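Local coordinates for protein putative phosphatase (Clostridium difficile, PDB 3SD7) that probably hydrolyses phosphate esters as a phosphatase of the haloacid dehalogenase-like hydrolase superfamily, and carries a bound sodium ion, at residues S50-L55 against E65-F70; I118-Y123 against D150-Y155; N167-I172 against A200-I205. All blocks are in the same frame, centred on the assembly; numbering follows the deposited sequence. Where two conformers were deposited one is given.

In the fold
From the N terminus, helix 44-57 and the loop that follows it meet first: interaction 1 closes a short loop of nine residues within what is probably the helical cap. The chain then runs through further helices into the Rossmann-like core, where interaction 2 joins helix 115-124 to the approach to strand 155-159, at one edge of the parallel sheet. Interaction 3 follows, pairing helix 168-179 with the end of helix 194-203. The three are in series, none nested or crossed. Interactions 2 and 3 both belong to the core, their centres about 21 Å apart, whereas interaction 1 lies more than 30 Å from either, between centres.

Interaction 1: residues S50-L55 against E65-F70; sequences SIQYSL and ENLDQF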
loop_
_atom_site.group_PDB
_atom_site.type_symbol
_atom_site.label_atom_id
_atom_site.label_comp_id
_atom_site.label_asym_id
_atom_site.label_seq_id
_atom_site.Cartn_x
_atom_site.Cartn_y
_atom_site.Cartn_z
ATOM N N SER A 50 -11.504 -11.355 5.726
ATOM C CA SER A 50 -10.936 -11.544 7.061
ATOM C C SER A 50 -11.848 -10.919 8.099
ATOM O O SER A 50 -12.111 -11.526 9.133
ATOM C CB SER A 50 -9.530 -10.960 7.166
ATOM O OG SER A 50 -8.636 -11.591 6.267
ATOM N N ILE A 51 -12.337 -9.700 7.829
ATOM C CA ILE A 51 -13.287 -9.057 8.732
ATOM C C ILE A 51 -14.576 -9.873 8.831
ATOM O O ILE A 51 -15.097 -10.098 9.929
ATOM C CB ILE A 51 -13.609 -7.594 8.297
ATOM C CG1 ILE A 51 -12.342 -6.753 8.363
ATOM C CG2 ILE A 51 -14.693 -7.003 9.197
ATOM C CD1 ILE A 51 -12.489 -5.307 7.854
ATOM N N GLN A 52 -15.096 -10.315 7.687
ATOM C CA GLN A 52 -16.319 -11.113 7.641
ATOM C C GLN A 52 -16.187 -12.372 8.499
ATOM O O GLN A 52 -17.095 -12.728 9.270
ATOM C CB GLN A 52 -16.637 -11.512 6.194
ATOM C CG GLN A 52 -18.005 -12.199 5.991
ATOM C CD GLN A 52 -18.218 -12.646 4.555
ATOM O OE1 GLN A 52 -17.392 -13.356 3.991
ATOM N NE2 GLN A 52 -19.326 -12.239 3.964
ATOM N N TYR A 53 -15.054 -13.048 8.350
ATOM C CA TYR A 53 -14.764 -14.253 9.117
ATOM C C TYR A 53 -14.748 -13.959 10.619
ATOM O O TYR A 53 -15.272 -14.753 11.422
ATOM C CB TYR A 53 -13.416 -14.840 8.670
ATOM C CG TYR A 53 -12.932 -16.006 9.500
ATOM C CD1 TYR A 53 -13.425 -17.290 9.285
ATOM C CD2 TYR A 53 -11.959 -15.830 10.486
ATOM C CE1 TYR A 53 -12.976 -18.365 10.035
ATOM C CE2 TYR A 53 -11.496 -16.910 11.243
ATOM C CZ TYR A 53 -12.012 -18.168 11.011
ATOM O OH TYR A 53 -11.566 -19.239 11.754
ATOM N N SER A 54 -14.160 -12.824 10.997
ATOM C CA SER A 54 -14.089 -12.440 12.394
ATOM C C SER A 54 -15.500 -12.167 12.897
ATOM O O SER A 54 -15.943 -12.786 13.872
ATOM C CB SER A 54 -13.182 -11.234 12.600
ATOM O OG SER A 54 -13.093 -10.915 13.977
ATOM N N LEU A 55 -16.225 -11.273 12.218
ATOM C CA LEU A 55 -17.623 -10.972 12.602
ATOM C C LEU A 55 -18.445 -12.252 12.748
ATOM O O LEU A 55 -19.233 -12.400 13.702
ATOM C CB LEU A 55 -18.276 -10.031 11.582
ATOM C CG LEU A 55 -17.711 -8.609 11.578
ATOM C CD1 LEU A 55 -18.269 -7.797 10.411
ATOM C CD2 LEU A 55 -17.995 -7.913 12.905
ATOM N N GLU A 65 -19.591 -6.323 0.482
ATOM C CA GLU A 65 -19.741 -4.944 -0.018
ATOM C C GLU A 65 -19.833 -3.921 1.127
ATOM O O GLU A 65 -19.323 -2.809 1.004
ATOM C CB GLU A 65 -20.958 -4.819 -0.956
ATOM C CG GLU A 65 -22.317 -4.961 -0.278
ATOM C CD GLU A 65 -23.501 -4.971 -1.263
ATOM O OE1 GLU A 65 -23.276 -4.813 -2.484
ATOM O OE2 GLU A 65 -24.656 -5.134 -0.810
ATOM N N ASN A 66 -20.452 -4.326 2.234
ATOM C CA ASN A 66 -20.636 -3.457 3.398
ATOM C C ASN A 66 -19.391 -3.366 4.300
ATOM O O ASN A 66 -19.380 -2.625 5.289
ATOM C CB ASN A 66 -21.853 -3.928 4.210
ATOM C CG ASN A 66 -23.150 -3.899 3.400
ATOM O OD1 ASN A 66 -24.044 -4.720 3.614
ATOM N ND2 ASN A 66 -23.246 -2.966 2.458
ATOM N N LEU A 67 -18.358 -4.138 3.968
ATOM C CA LEU A 67 -17.095 -4.125 4.731
ATOM C C LEU A 67 -15.998 -3.357 4.010
ATOM O O LEU A 67 -14.921 -3.138 4.566
ATOM C CB LEU A 67 -16.634 -5.561 4.994
ATOM C CG LEU A 67 -17.675 -6.439 5.698
ATOM C CD1 LEU A 67 -17.142 -7.865 5.844
ATOM C CD2 LEU A 67 -18.061 -5.865 7.059
ATOM N N ASP A 68 -16.265 -2.939 2.776
ATOM C CA ASP A 68 -15.288 -2.179 2.009
ATOM C C ASP A 68 -14.829 -0.917 2.754
ATOM O O ASP A 68 -13.675 -0.515 2.656
ATOM C CB ASP A 68 -15.861 -1.762 0.655
ATOM C CG ASP A 68 -16.052 -2.941 -0.324
ATOM O OD1 ASP A 68 -15.558 -4.057 -0.078
ATOM O OD2 ASP A 68 -16.692 -2.715 -1.372
ATOM N N GLN A 69 -15.749 -0.301 3.485
ATOM C CA GLN A 69 -15.448 0.921 4.236
ATOM C C GLN A 69 -14.466 0.721 5.384
ATOM O O GLN A 69 -14.011 1.695 5.990
ATOM C CB GLN A 69 -16.733 1.550 4.776
ATOM C CG GLN A 69 -17.460 0.730 5.791
ATOM C CD GLN A 69 -18.780 1.345 6.203
ATOM O OE1 GLN A 69 -18.981 2.555 6.089
ATOM N NE2 GLN A 69 -19.688 0.511 6.693
ATOM N N PHE A 70 -14.122 -0.535 5.677
ATOM C CA PHE A 70 -13.189 -0.831 6.762
ATOM C C PHE A 70 -11.760 -1.098 6.253
ATOM O O PHE A 70 -10.869 -1.471 7.027
ATOM C CB PHE A 70 -13.714 -1.974 7.630
ATOM C CG PHE A 70 -15.124 -1.752 8.145
ATOM C CD1 PHE A 70 -15.452 -0.580 8.828
ATOM C CD2 PHE A 70 -16.109 -2.707 7.959
ATOM C CE1 PHE A 70 -16.729 -0.360 9.307
ATOM C CE2 PHE A 70 -17.406 -2.501 8.437
ATOM C CZ PHE A 70 -17.712 -1.317 9.114
#
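Helix 44-57 opens what is, by topology, the helical cap of this HAD-like protein, and Ile51, Gln52 and Leu55 on that helix receive Leu67 from the loop leading to helix 75-82. Leu67 does most of the touching, because its two methyls divide the work. CD1 packs against the helix at Gln52, 3.7 Å from its CB and just as near its backbone N. CD2, the other branch, meets CD1 of Leu55 at 3.9 Å and CG2 of Ile51 at 4.1 Å. The leucine runs past both of these side chains in the opposite direction, so branched ends lie alongside one another. As in related HAD hydrolases, the cap is probably the bundle of helices inserted between the first strand of the core and the second; here Leu67, a buried branched aliphatic, holds the loop to helix 44-57 with no hydrogen bond between the two segments. Ile51 reaches further along the loop: with CG1 anti to its carbonyl carbon (chi1 -63°) and the chain then extended, CD1 comes to 3.6 Å from CB of Phe70, the two side chains crossing at about a right angle. The Phe70 ring receives that methyl obliquely, while CD2 of Leu67 lies at its edge, in plane; beyond, Tyr82 of helix 75-82 makes an edge-to-face pair with it. Gln52 suits the border of this apolar patch, since its aliphatic CB serves Leu67 while its amide NE2 is hydrogen-bonded to the carbonyl O of Glu62. Tyr83 also touches both Leu55 and Leu67.

Interaction 2: residues I118-Y123 against D150-Y155; sequences ILEMLY and DRYFKY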
loop_
_atom_site.group_PDB
_atom_site.type_symbol
_atom_site.label_atom_id
_atom_site.label_comp_id
_atom_site.label_asym_id
_atom_site.label_seq_id
_atom_site.Cartn_x
_atom_site.Cartn_y
_atom_site.Cartn_z
ATOM N N ILE A 118 3.816 -1.759 -16.848
ATOM C CA ILE A 118 4.563 -0.533 -16.590
ATOM C C ILE A 118 5.815 -0.838 -15.764
ATOM O O ILE A 118 6.867 -0.257 -16.018
ATOM C CB ILE A 118 3.718 0.632 -16.000
ATOM C CG1 ILE A 118 3.443 0.425 -14.559
ATOM C CG2 ILE A 118 2.457 0.944 -16.873
ATOM C CD1 ILE A 118 4.624 0.803 -13.696
ATOM N N LEU A 119 5.722 -1.761 -14.802
ATOM C CA LEU A 119 6.921 -2.132 -14.027
ATOM C C LEU A 119 7.987 -2.698 -14.959
ATOM O O LEU A 119 9.149 -2.334 -14.827
ATOM C CB LEU A 119 6.613 -3.149 -12.944
ATOM C CG LEU A 119 5.682 -2.606 -11.862
ATOM C CD1 LEU A 119 5.319 -3.725 -10.907
ATOM C CD2 LEU A 119 6.302 -1.420 -11.094
ATOM N N GLU A 120 7.582 -3.574 -15.879
ATOM C CA GLU A 120 8.507 -4.180 -16.870
ATOM C C GLU A 120 9.147 -3.060 -17.724
ATOM O O GLU A 120 10.350 -3.066 -17.959
ATOM C CB GLU A 120 7.746 -5.170 -17.760
ATOM C CG GLU A 120 7.358 -6.481 -17.040
ATOM C CD GLU A 120 6.428 -7.419 -17.827
ATOM O OE1 GLU A 120 5.820 -7.040 -18.862
ATOM O OE2 GLU A 120 6.297 -8.568 -17.377
ATOM N N MET A 121 8.345 -2.080 -18.134
ATOM C CA MET A 121 8.854 -0.965 -18.940
ATOM C C MET A 121 9.881 -0.129 -18.176
ATOM O O MET A 121 10.927 0.253 -18.712
ATOM C CB MET A 121 7.698 -0.111 -19.455
ATOM C CG MET A 121 6.875 -0.846 -20.499
ATOM S SD MET A 121 5.418 0.101 -20.943
ATOM C CE MET A 121 6.218 1.613 -21.436
ATOM N N LEU A 122 9.579 0.170 -16.925
ATOM C CA LEU A 122 10.499 0.950 -16.095
ATOM C C LEU A 122 11.818 0.184 -15.876
ATOM O O LEU A 122 12.908 0.741 -15.959
ATOM C CB LEU A 122 9.840 1.261 -14.752
ATOM C CG LEU A 122 8.606 2.164 -14.804
ATOM C CD1 LEU A 122 7.943 2.217 -13.395
ATOM C CD2 LEU A 122 8.962 3.549 -15.271
ATOM N N TYR A 123 11.684 -1.080 -15.512
ATOM C CA TYR A 123 12.840 -1.925 -15.252
ATOM C C TYR A 123 13.745 -2.054 -16.471
ATOM O O TYR A 123 14.972 -1.989 -16.348
ATOM C CB TYR A 123 12.343 -3.272 -14.824
ATOM C CG TYR A 123 13.414 -4.219 -14.359
ATOM C CD1 TYR A 123 13.912 -4.140 -13.078
ATOM C CD2 TYR A 123 13.903 -5.191 -15.198
ATOM C CE1 TYR A 123 14.867 -5.020 -12.623
ATOM C CE2 TYR A 123 14.863 -6.093 -14.750
ATOM C CZ TYR A 123 15.330 -5.987 -13.449
ATOM O OH TYR A 123 16.300 -6.849 -12.977
ATOM N N ASP A 150 7.959 -9.342 -7.902
ATOM C CA ASP A 150 9.032 -9.161 -6.925
ATOM C C ASP A 150 10.357 -8.903 -7.636
ATOM O O ASP A 150 11.157 -8.042 -7.224
ATOM C CB ASP A 150 9.163 -10.424 -6.071
ATOM C CG ASP A 150 10.380 -10.395 -5.164
ATOM O OD1 ASP A 150 10.495 -9.459 -4.383
ATOM O OD2 ASP A 150 11.215 -11.327 -5.229
ATOM N N ARG A 151 10.574 -9.650 -8.720
ATOM C CA ARG A 151 11.780 -9.576 -9.517
ATOM C C ARG A 151 12.150 -8.177 -10.039
ATOM O O ARG A 151 13.296 -7.925 -10.350
ATOM C CB ARG A 151 11.656 -10.548 -10.723
ATOM C CG ARG A 151 10.540 -10.172 -11.699
ATOM C CD ARG A 151 10.410 -11.125 -12.893
ATOM N NE ARG A 151 10.086 -12.483 -12.467
ATOM C CZ ARG A 151 10.018 -13.539 -13.279
ATOM N NH1 ARG A 151 10.232 -13.411 -14.589
ATOM N NH2 ARG A 151 9.730 -14.733 -12.775
ATOM N N TYR A 152 11.189 -7.269 -10.135
ATOM C CA TYR A 152 11.469 -5.914 -10.667
ATOM C C TYR A 152 11.926 -4.913 -9.605
ATOM O O TYR A 152 12.360 -3.825 -9.949
ATOM C CB TYR A 152 10.220 -5.354 -11.382
ATOM C CG TYR A 152 9.757 -6.285 -12.484
ATOM C CD1 TYR A 152 10.609 -6.612 -13.518
ATOM C CD2 TYR A 152 8.503 -6.888 -12.446
ATOM C CE1 TYR A 152 10.235 -7.505 -14.508
ATOM C CE2 TYR A 152 8.100 -7.777 -13.460
ATOM C CZ TYR A 152 8.980 -8.082 -14.481
ATOM O OH TYR A 152 8.620 -8.978 -15.489
ATOM N N PHE A 153 11.827 -5.284 -8.328
ATOM C CA PHE A 153 12.173 -4.388 -7.234
ATOM C C PHE A 153 13.510 -4.754 -6.587
ATOM O O PHE A 153 13.747 -5.909 -6.235
ATOM C CB PHE A 153 11.075 -4.401 -6.164
ATOM C CG PHE A 153 9.760 -3.905 -6.676
ATOM C CD1 PHE A 153 9.512 -2.554 -6.727
ATOM C CD2 PHE A 153 8.785 -4.787 -7.122
ATOM C CE1 PHE A 153 8.336 -2.072 -7.226
ATOM C CE2 PHE A 153 7.582 -4.298 -7.626
ATOM C CZ PHE A 153 7.375 -2.943 -7.690
ATOM N N LYS A 154 14.355 -3.759 -6.428
ATOM C CA LYS A 154 15.653 -3.972 -5.788
ATOM C C LYS A 154 15.497 -4.249 -4.318
ATOM O O LYS A 154 16.145 -5.169 -3.806
ATOM C CB LYS A 154 16.575 -2.793 -6.027
ATOM C CG LYS A 154 17.996 -3.041 -5.551
ATOM C CD LYS A 154 18.954 -1.931 -5.997
ATOM C CE LYS A 154 20.403 -2.198 -5.559
ATOM N NZ LYS A 154 21.026 -3.442 -6.129
ATOM N N TYR A 155 14.686 -3.430 -3.637
ATOM C CA TYR A 155 14.432 -3.571 -2.208
ATOM C C TYR A 155 12.958 -3.393 -1.956
ATOM O O TYR A 155 12.268 -2.618 -2.653
ATOM C CB TYR A 155 15.216 -2.557 -1.391
ATOM C CG TYR A 155 16.708 -2.688 -1.513
ATOM C CD1 TYR A 155 17.357 -3.826 -1.091
ATOM C CD2 TYR A 155 17.452 -1.672 -2.063
ATOM C CE1 TYR A 155 18.747 -3.941 -1.201
ATOM C CE2 TYR A 155 18.810 -1.766 -2.196
ATOM C CZ TYR A 155 19.461 -2.897 -1.767
ATOM O OH TYR A 155 20.819 -3.018 -1.905
HETATM O O HOH W 1 14.370 -9.363 -12.828
#
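Tyr152 presents the edge of its ring to the face of Tyr123, a T-shaped pair with centroids 5.5 Å apart and planes at 68°. CD1 of Tyr152 does the touching, 3.8 Å from CG of Tyr123 and displaced toward the rim of that ring. Tyr123 reaches this place with CG anti to its backbone N (chi1 -173°), which carries the ring across to the 3-10 turn, where CD1 lies 3.5 Å from the carbonyl O of Tyr152. A water donates to the carbonyl O of Arg151 and makes a weak bond with Tyr123 OH, joining the two segments near the surface. Tyrosine suits both positions, packing by its ring and keeping a polar end.

Glu120 lies across the far end of Tyr152: its CG is 3.4 Å from CZ, and OE2 is 3.0 Å from OH. That carboxylate forms a salt bridge with Lys116, one helical turn earlier, which also makes a weak hydrogen bond with the Tyr152 hydroxyl and would help to balance the charge. Deeper in, both methyls of Leu119 reach the tip of the Phe153 ring, CD2 at 3.9 Å from CZ. Phe153 also packs on Leu129 and Val131 of strand 128-133, so helix 115-124 and the turn entering strand 155-159 meet beside the parallel sheet, with helix 235-239 touching the helix through Ile118, Met121 and Leu122.

Interaction 3: residues N167-I172 against A200-I205; sequences NKNEVI and AKKIGI
With CG1 beside its backbone N (chi1 -68°) and the chain extended beyond, Ile172 sends CD1 toward Ala200; the same chi1 sets CG2 anti to that N, aimed at Ile203 and Ile205. CD1 ends 3.7 Å from the backbone N of Ala200, whose small side chain points away and lets the isoleucine approach the helix backbone. CG2 sits between two partners, 3.9 Å from Ile203 CG1 and equally far from Ile205 CD1. Beta-branched side chains suit this buried seam, each offering methyls in two directions. A folded chi2 (-58°) turns CD1 of Ile203 to 3.5 Å from the carbonyl O of Asn169. Nearer the surface, Asn169 CB rests 4.0 Å from CD of Lys202, whose extended chain lays its aliphatic part against the asparagine. Gly204 is the C-prime residue of a Schellman motif: Ile205 N hydrogen-bonds to Ala200 O at 3.0 Å and Gly204 N, weakly, to Lys201 O, ending the helix and turning Ile205 inward. At its positive phi a side chain would press on the preceding carbonyl O. Helices 168-179 and 194-203 thus pack side by side on the parallel sheet, Ile172, Ala200 and Ile205 all resting on Met189 of strand 187-191 and Ile172 also touching Ala132 of strand 128-133.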
loop_
_atom_site.group_PDB
_atom_site.type_symbol
_atom_site.label_atom_id
_atom_site.label_comp_id
_atom_site.label_asym_id
_atom_site.label_seq_id
_atom_site.Cartn_x
_atom_site.Cartn_y
_atom_site.Cartn_z
ATOM N N ASN A 167 5.773 4.590 9.955
ATOM C CA ASN A 167 5.428 5.805 9.227
ATOM C C ASN A 167 6.077 5.788 7.849
ATOM O O ASN A 167 7.123 5.119 7.623
ATOM C CB ASN A 167 5.839 7.063 9.992
ATOM C CG ASN A 167 4.971 7.322 11.191
ATOM O OD1 ASN A 167 3.791 6.966 11.207
ATOM N ND2 ASN A 167 5.536 7.975 12.198
ATOM N N LYS A 168 5.486 6.540 6.927
ATOM C CA LYS A 168 5.952 6.533 5.566
ATOM C C LYS A 168 7.337 7.165 5.399
ATOM O O LYS A 168 8.175 6.617 4.725
ATOM C CB LYS A 168 4.943 7.236 4.657
ATOM C CG LYS A 168 4.797 6.568 3.348
ATOM C CD LYS A 168 3.988 5.273 3.448
ATOM C CE LYS A 168 2.530 5.566 3.781
ATOM N NZ LYS A 168 1.668 4.365 3.663
ATOM N N ASN A 169 7.577 8.318 6.014
ATOM C CA ASN A 169 8.902 8.964 5.869
ATOM C C ASN A 169 10.027 8.017 6.324
ATOM O O ASN A 169 11.105 7.984 5.732
ATOM C CB ASN A 169 8.988 10.286 6.624
ATOM C CG ASN A 169 9.069 10.094 8.112
ATOM O OD1 ASN A 169 8.068 9.851 8.783
ATOM N ND2 ASN A 169 10.280 10.195 8.643
ATOM N N GLU A 170 9.750 7.210 7.340
ATOM C CA GLU A 170 10.756 6.300 7.885
ATOM C C GLU A 170 11.105 5.166 6.949
ATOM O O GLU A 170 12.272 4.810 6.793
ATOM C CB GLU A 170 10.284 5.736 9.218
ATOM C CG GLU A 170 10.049 6.801 10.256
ATOM C CD GLU A 170 9.853 6.213 11.633
ATOM O OE1 GLU A 170 9.753 4.962 11.743
ATOM O OE2 GLU A 170 9.797 7.000 12.599
ATOM N N VAL A 171 10.085 4.597 6.310
ATOM C CA VAL A 171 10.326 3.508 5.402
ATOM C C VAL A 171 10.939 4.031 4.073
ATOM O O VAL A 171 11.794 3.388 3.491
ATOM C CB VAL A 171 9.059 2.625 5.262
ATOM C CG1 VAL A 171 7.915 3.344 4.568
ATOM C CG2 VAL A 171 9.391 1.377 4.583
ATOM N N ILE A 172 10.530 5.225 3.634
ATOM C CA ILE A 172 11.113 5.866 2.453
ATOM C C ILE A 172 12.597 6.129 2.688
ATOM O O ILE A 172 13.440 5.775 1.872
ATOM C CB ILE A 172 10.403 7.207 2.100
ATOM C CG1 ILE A 172 8.972 6.932 1.626
ATOM C CG2 ILE A 172 11.169 7.937 1.010
ATOM C CD1 ILE A 172 8.108 8.202 1.440
ATOM N N ALA A 200 6.820 11.660 1.270
ATOM C CA ALA A 200 7.708 12.162 0.220
ATOM C C ALA A 200 8.188 13.584 0.517
ATOM O O ALA A 200 9.380 13.915 0.370
ATOM C CB ALA A 200 6.998 12.141 -1.096
ATOM N N LYS A 201 7.258 14.430 0.943
ATOM C CA LYS A 201 7.602 15.810 1.246
ATOM C C LYS A 201 8.547 15.937 2.442
ATOM O O LYS A 201 9.454 16.786 2.433
ATOM C CB LYS A 201 6.337 16.666 1.392
ATOM C CG LYS A 201 5.655 16.853 0.066
ATOM C CD LYS A 201 4.476 17.795 0.127
ATOM C CE LYS A 201 3.930 17.990 -1.268
ATOM N NZ LYS A 201 3.166 19.234 -1.408
ATOM N N LYS A 202 8.384 15.076 3.439
ATOM C CA LYS A 202 9.276 15.101 4.596
ATOM C C LYS A 202 10.718 14.735 4.215
ATOM O O LYS A 202 11.677 15.241 4.798
ATOM C CB LYS A 202 8.778 14.181 5.715
ATOM C CG LYS A 202 7.600 14.710 6.492
ATOM C CD LYS A 202 7.120 13.692 7.514
ATOM C CE LYS A 202 5.911 14.196 8.291
ATOM N NZ LYS A 202 5.280 13.088 9.078
ATOM N N ILE A 203 10.855 13.874 3.217
ATOM C CA ILE A 203 12.135 13.400 2.744
ATOM C C ILE A 203 12.725 14.330 1.684
ATOM O O ILE A 203 13.939 14.342 1.475
ATOM C CB ILE A 203 11.988 11.958 2.193
ATOM C CG1 ILE A 203 11.495 11.032 3.309
ATOM C CG2 ILE A 203 13.308 11.454 1.606
ATOM C CD1 ILE A 203 12.405 10.993 4.535
ATOM N N GLY A 204 11.881 15.123 1.033
ATOM C CA GLY A 204 12.334 16.062 0.017
ATOM C C GLY A 204 12.407 15.467 -1.376
ATOM O O GLY A 204 13.303 15.796 -2.154
ATOM N N ILE A 205 11.485 14.570 -1.688
ATOM C CA ILE A 205 11.402 13.981 -3.008
ATOM C C ILE A 205 10.036 14.270 -3.642
ATOM O O ILE A 205 9.042 14.573 -2.940
ATOM C CB ILE A 205 11.680 12.446 -2.989
ATOM C CG1 ILE A 205 10.678 11.697 -2.121
ATOM C CG2 ILE A 205 13.113 12.167 -2.445
ATOM C CD1 ILE A 205 10.865 10.187 -2.159
#